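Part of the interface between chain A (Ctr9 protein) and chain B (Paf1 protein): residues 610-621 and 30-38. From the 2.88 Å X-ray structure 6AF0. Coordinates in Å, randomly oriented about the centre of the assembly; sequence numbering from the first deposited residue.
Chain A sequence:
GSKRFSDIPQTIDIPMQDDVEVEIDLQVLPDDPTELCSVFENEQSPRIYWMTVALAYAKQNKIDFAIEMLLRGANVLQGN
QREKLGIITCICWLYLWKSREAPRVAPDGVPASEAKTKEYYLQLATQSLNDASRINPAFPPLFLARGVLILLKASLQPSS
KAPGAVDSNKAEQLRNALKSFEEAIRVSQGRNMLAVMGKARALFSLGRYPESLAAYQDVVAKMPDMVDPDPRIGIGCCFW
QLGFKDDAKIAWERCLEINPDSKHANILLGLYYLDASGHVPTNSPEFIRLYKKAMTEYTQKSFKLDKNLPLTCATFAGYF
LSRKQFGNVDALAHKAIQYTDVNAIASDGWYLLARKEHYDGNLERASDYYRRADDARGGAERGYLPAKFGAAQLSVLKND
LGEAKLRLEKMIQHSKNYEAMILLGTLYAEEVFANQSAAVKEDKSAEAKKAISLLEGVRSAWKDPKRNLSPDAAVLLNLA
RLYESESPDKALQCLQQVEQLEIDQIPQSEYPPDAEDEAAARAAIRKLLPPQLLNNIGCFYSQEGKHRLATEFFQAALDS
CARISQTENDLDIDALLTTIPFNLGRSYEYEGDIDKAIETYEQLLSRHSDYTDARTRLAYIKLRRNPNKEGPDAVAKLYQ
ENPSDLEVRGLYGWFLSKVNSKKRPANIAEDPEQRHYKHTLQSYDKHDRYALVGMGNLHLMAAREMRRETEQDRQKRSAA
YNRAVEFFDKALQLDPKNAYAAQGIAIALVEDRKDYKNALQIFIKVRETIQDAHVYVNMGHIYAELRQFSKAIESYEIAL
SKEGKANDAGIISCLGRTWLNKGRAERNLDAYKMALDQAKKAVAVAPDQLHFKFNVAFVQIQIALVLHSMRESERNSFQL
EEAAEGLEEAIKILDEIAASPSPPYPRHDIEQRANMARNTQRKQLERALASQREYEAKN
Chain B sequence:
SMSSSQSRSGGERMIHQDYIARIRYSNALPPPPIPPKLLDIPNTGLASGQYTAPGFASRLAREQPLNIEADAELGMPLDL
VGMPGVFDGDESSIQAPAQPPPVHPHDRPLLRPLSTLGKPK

Chain A (610-621) DYTDARTRLAYI
Chain B 30-38: PPPPIPPKL

The strongest polar interaction is a salt bridge between Lys37(B) and Asp613(A). Lys37(B) NZ donates a hydrogen bond to Asp613(A) OD2 at 2.7 Å, so opposite charges and a short bond coincide. Both CA-to-CB bonds point toward the opposing stretch. Asp613(A) is m (chi1 -83°, chi2 -7°). Lys37(B) reaches across with chi1 m, chi2 t, chi3 t and a final bend at chi4 m (-47°). On the way its CE comes 3.0 Å from Tyr611(A) OH, a tight approach oblique to the ring. Tyr611(A) starts sideways, with chi1 t (-162°) and chi2 -107°, and its end comes nearer to chain B. Its hydroxyl is hydrogen-bonded elsewhere in the structure.

The second polar site is Arg617(A). Its CA-to-CB bond is sideways, and three m torsions (-69°, -50°, -51°) with chi4 at -171° bring its end nearer to chain B. NH1 lies 2.6 Å from Pro33(B) O, but the angle is poor and this is not a hydrogen bond. The same NH1 is 3.3 Å from Pro32(B) O, which lies at the edge of the guanidinium, near its plane. NE and NH2 are bonded elsewhere in the structure.

Ile34(B) is the centre of the packing and has the largest covered area, 77 Å². It points toward the helix with chi1 m (-50°) and chi2 t. Its CD1 meets Thr616(A) CG2 at 3.7 Å, its CB meets Arg617(A) CD at 3.8 Å, and its CG2 lies 4.1 Å from Asp613(A) CG. Thr616(A) is m (-46°). Its OG1 donates to Thr612(A) O at 2.8 Å, leaving its methyl to pack against Ile34(B).

Further along, Tyr620(A) CE1 touches Pro31(B) CG at 3.6 Å in an apolar contact. The proline atom is oblique to the ring. Tyr620(A) has chi1 t (166°) and chi2 72°.

Asp610(A) and Tyr611(A) are loop (phi/psi -98/-3 and -71/104); the helix that follows runs through Ile621(A) and continues beyond it. Its i to i+4 hydrogen bonds run from Thr616(A) N to Thr612(A) O (2.8 Å) through Ile621(A) N to Arg617(A) O (2.8 Å).

Chain B has no regular helix or strand. Pro30(B) to Pro32(B) are extended (phi/psi -71/153, -74/147, -53/117). Pro33(B) turns to -65/-38 and Ile34(B) to a positive phi, 50/68. Pro35(B) and Pro36(B) extend again.

The stretches run in opposite directions. Asp613(A) CA lies 7.4 Å from Ile34(B) CA, and Tyr620(A) CA lies 8.2 Å from Pro31(B) CA. Together they bury 419 Å².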

# COMPACT_ATOMS: atom_id res chain seq x y z
N ASP A 610 15.08 30.15 25.64
CA ASP A 610 15.15 28.84 26.29
C ASP A 610 15.06 27.68 25.29
O ASP A 610 15.13 26.52 25.70
CB ASP A 610 14.03 28.71 27.30
CG ASP A 610 12.83 29.49 26.91
OD1 ASP A 610 13.01 30.61 26.37
OD2 ASP A 610 11.70 29.01 27.13
N TYR A 611 14.88 28.00 24.00
CA TYR A 611 15.05 27.02 22.90
C TYR A 611 16.53 26.73 22.77
O TYR A 611 17.28 27.54 22.23
CB TYR A 611 14.52 27.55 21.58
CG TYR A 611 14.27 26.46 20.54
CD1 TYR A 611 15.10 26.31 19.44
CD2 TYR A 611 13.19 25.59 20.66
CE1 TYR A 611 14.86 25.33 18.49
CE2 TYR A 611 12.94 24.61 19.71
CZ TYR A 611 13.79 24.49 18.62
OH TYR A 611 13.60 23.53 17.65
N THR A 612 16.94 25.56 23.25
CA THR A 612 18.35 25.34 23.56
C THR A 612 19.18 24.91 22.37
O THR A 612 20.34 25.32 22.25
CB THR A 612 18.51 24.34 24.71
OG1 THR A 612 17.59 23.26 24.54
CG2 THR A 612 18.20 25.02 26.00
N ASP A 613 18.57 24.11 21.49
CA ASP A 613 19.22 23.67 20.25
C ASP A 613 19.77 24.89 19.49
O ASP A 613 20.83 24.83 18.86
CB ASP A 613 18.26 22.83 19.38
CG ASP A 613 18.20 21.33 19.81
OD1 ASP A 613 18.98 20.87 20.69
OD2 ASP A 613 17.36 20.57 19.26
N ALA A 614 19.05 26.01 19.57
CA ALA A 614 19.54 27.25 18.98
C ALA A 614 20.86 27.68 19.59
O ALA A 614 21.81 27.92 18.88
CB ALA A 614 18.52 28.35 19.11
N ARG A 615 20.91 27.78 20.90
CA ARG A 615 22.13 28.24 21.54
C ARG A 615 23.25 27.20 21.45
O ARG A 615 24.42 27.57 21.45
CB ARG A 615 21.88 28.65 23.00
CG ARG A 615 23.17 29.05 23.72
CD ARG A 615 22.95 29.85 24.99
NE ARG A 615 21.86 30.82 24.84
CZ ARG A 615 20.99 31.15 25.80
NH1 ARG A 615 21.06 30.60 27.01
NH2 ARG A 615 20.04 32.04 25.54
N THR A 616 22.88 25.92 21.38
CA THR A 616 23.86 24.85 21.14
C THR A 616 24.56 25.05 19.80
O THR A 616 25.79 24.93 19.71
CB THR A 616 23.22 23.46 21.17
OG1 THR A 616 22.34 23.31 22.31
CG2 THR A 616 24.31 22.39 21.19
N ARG A 617 23.79 25.35 18.75
CA ARG A 617 24.36 25.74 17.44
C ARG A 617 25.17 27.02 17.56
O ARG A 617 26.22 27.16 16.96
CB ARG A 617 23.28 25.89 16.36
CG ARG A 617 22.64 24.57 15.94
CD ARG A 617 23.65 23.47 15.60
NE ARG A 617 24.67 23.92 14.65
CZ ARG A 617 25.56 23.13 14.05
NH1 ARG A 617 25.60 21.83 14.28
NH2 ARG A 617 26.43 23.63 13.20
N LEU A 618 24.69 27.97 18.36
CA LEU A 618 25.43 29.20 18.58
C LEU A 618 26.79 28.86 19.18
O LEU A 618 27.80 29.35 18.73
CB LEU A 618 24.67 30.18 19.47
CG LEU A 618 23.64 31.06 18.75
CD1 LEU A 618 22.81 31.84 19.75
CD2 LEU A 618 24.29 32.02 17.75
N ALA A 619 26.80 27.97 20.16
CA ALA A 619 28.03 27.63 20.86
C ALA A 619 29.02 26.89 19.97
O ALA A 619 30.25 26.98 20.16
CB ALA A 619 27.71 26.82 22.10
N TYR A 620 28.50 26.15 18.99
CA TYR A 620 29.37 25.47 18.06
C TYR A 620 29.92 26.53 17.09
O TYR A 620 31.14 26.59 16.84
CB TYR A 620 28.63 24.32 17.34
CG TYR A 620 29.38 23.82 16.13
CD1 TYR A 620 30.54 23.06 16.28
CD2 TYR A 620 28.96 24.15 14.85
CE1 TYR A 620 31.25 22.62 15.17
CE2 TYR A 620 29.65 23.72 13.74
CZ TYR A 620 30.79 22.96 13.89
OH TYR A 620 31.45 22.55 12.75
N ILE A 621 29.01 27.36 16.55
CA ILE A 621 29.40 28.48 15.68
C ILE A 621 30.56 29.25 16.35
O ILE A 621 31.54 29.66 15.73
CB ILE A 621 28.21 29.45 15.41
CG1 ILE A 621 27.27 28.91 14.33
CG2 ILE A 621 28.72 30.81 14.98
CD1 ILE A 621 26.00 29.73 14.16
N PRO B 30 32.35 13.58 14.41
CA PRO B 30 31.79 14.85 14.01
C PRO B 30 31.07 15.51 15.17
O PRO B 30 30.62 14.83 16.08
CB PRO B 30 30.80 14.47 12.92
CG PRO B 30 30.37 13.09 13.28
CD PRO B 30 31.58 12.44 13.87
N PRO B 31 30.98 16.84 15.16
CA PRO B 31 30.23 17.49 16.20
C PRO B 31 28.76 17.27 15.90
O PRO B 31 28.40 17.18 14.74
CB PRO B 31 30.61 18.95 16.03
CG PRO B 31 30.97 19.09 14.58
CD PRO B 31 31.62 17.81 14.24
N PRO B 32 27.93 17.16 16.93
CA PRO B 32 26.51 16.88 16.67
C PRO B 32 25.92 17.87 15.69
O PRO B 32 25.88 19.05 16.01
CB PRO B 32 25.87 17.06 18.05
CG PRO B 32 26.88 17.79 18.88
CD PRO B 32 28.20 17.32 18.36
N PRO B 33 25.46 17.40 14.52
CA PRO B 33 25.02 18.29 13.46
C PRO B 33 23.80 19.08 13.87
O PRO B 33 23.70 20.26 13.54
CB PRO B 33 24.64 17.35 12.33
CG PRO B 33 24.31 16.06 13.00
CD PRO B 33 25.21 15.98 14.18
N ILE B 34 22.90 18.43 14.61
CA ILE B 34 21.60 19.03 14.95
C ILE B 34 20.93 19.56 13.69
O ILE B 34 20.81 20.76 13.50
CB ILE B 34 21.70 20.19 15.97
CG1 ILE B 34 22.53 19.79 17.19
CG2 ILE B 34 20.31 20.61 16.42
CD1 ILE B 34 22.56 20.84 18.31
N PRO B 35 20.52 18.66 12.79
CA PRO B 35 19.91 19.10 11.54
C PRO B 35 18.57 19.84 11.75
O PRO B 35 18.11 20.02 12.88
CB PRO B 35 19.69 17.78 10.78
CG PRO B 35 19.66 16.71 11.81
CD PRO B 35 20.56 17.19 12.91
N PRO B 36 17.95 20.29 10.66
CA PRO B 36 16.58 20.78 10.74
C PRO B 36 15.63 19.73 11.23
O PRO B 36 15.94 18.54 11.19
CB PRO B 36 16.26 21.13 9.29
CG PRO B 36 17.56 21.51 8.72
CD PRO B 36 18.58 20.62 9.38
N LYS B 37 14.46 20.16 11.66
CA LYS B 37 13.50 19.29 12.34
C LYS B 37 12.26 19.15 11.51
O LYS B 37 11.72 20.14 11.05
CB LYS B 37 13.15 19.89 13.70
CG LYS B 37 14.33 20.05 14.64
CD LYS B 37 14.14 21.16 15.65
CE LYS B 37 15.37 21.35 16.52
NZ LYS B 37 15.88 20.05 17.05
N LEU B 38 11.81 17.92 11.33
CA LEU B 38 10.58 17.63 10.59
C LEU B 38 9.44 18.07 11.46
O LEU B 38 9.51 17.98 12.67
CB LEU B 38 10.40 16.12 10.28
CG LEU B 38 10.95 15.47 8.99
CD1 LEU B 38 10.60 16.30 7.76
CD2 LEU B 38 12.45 15.31 9.07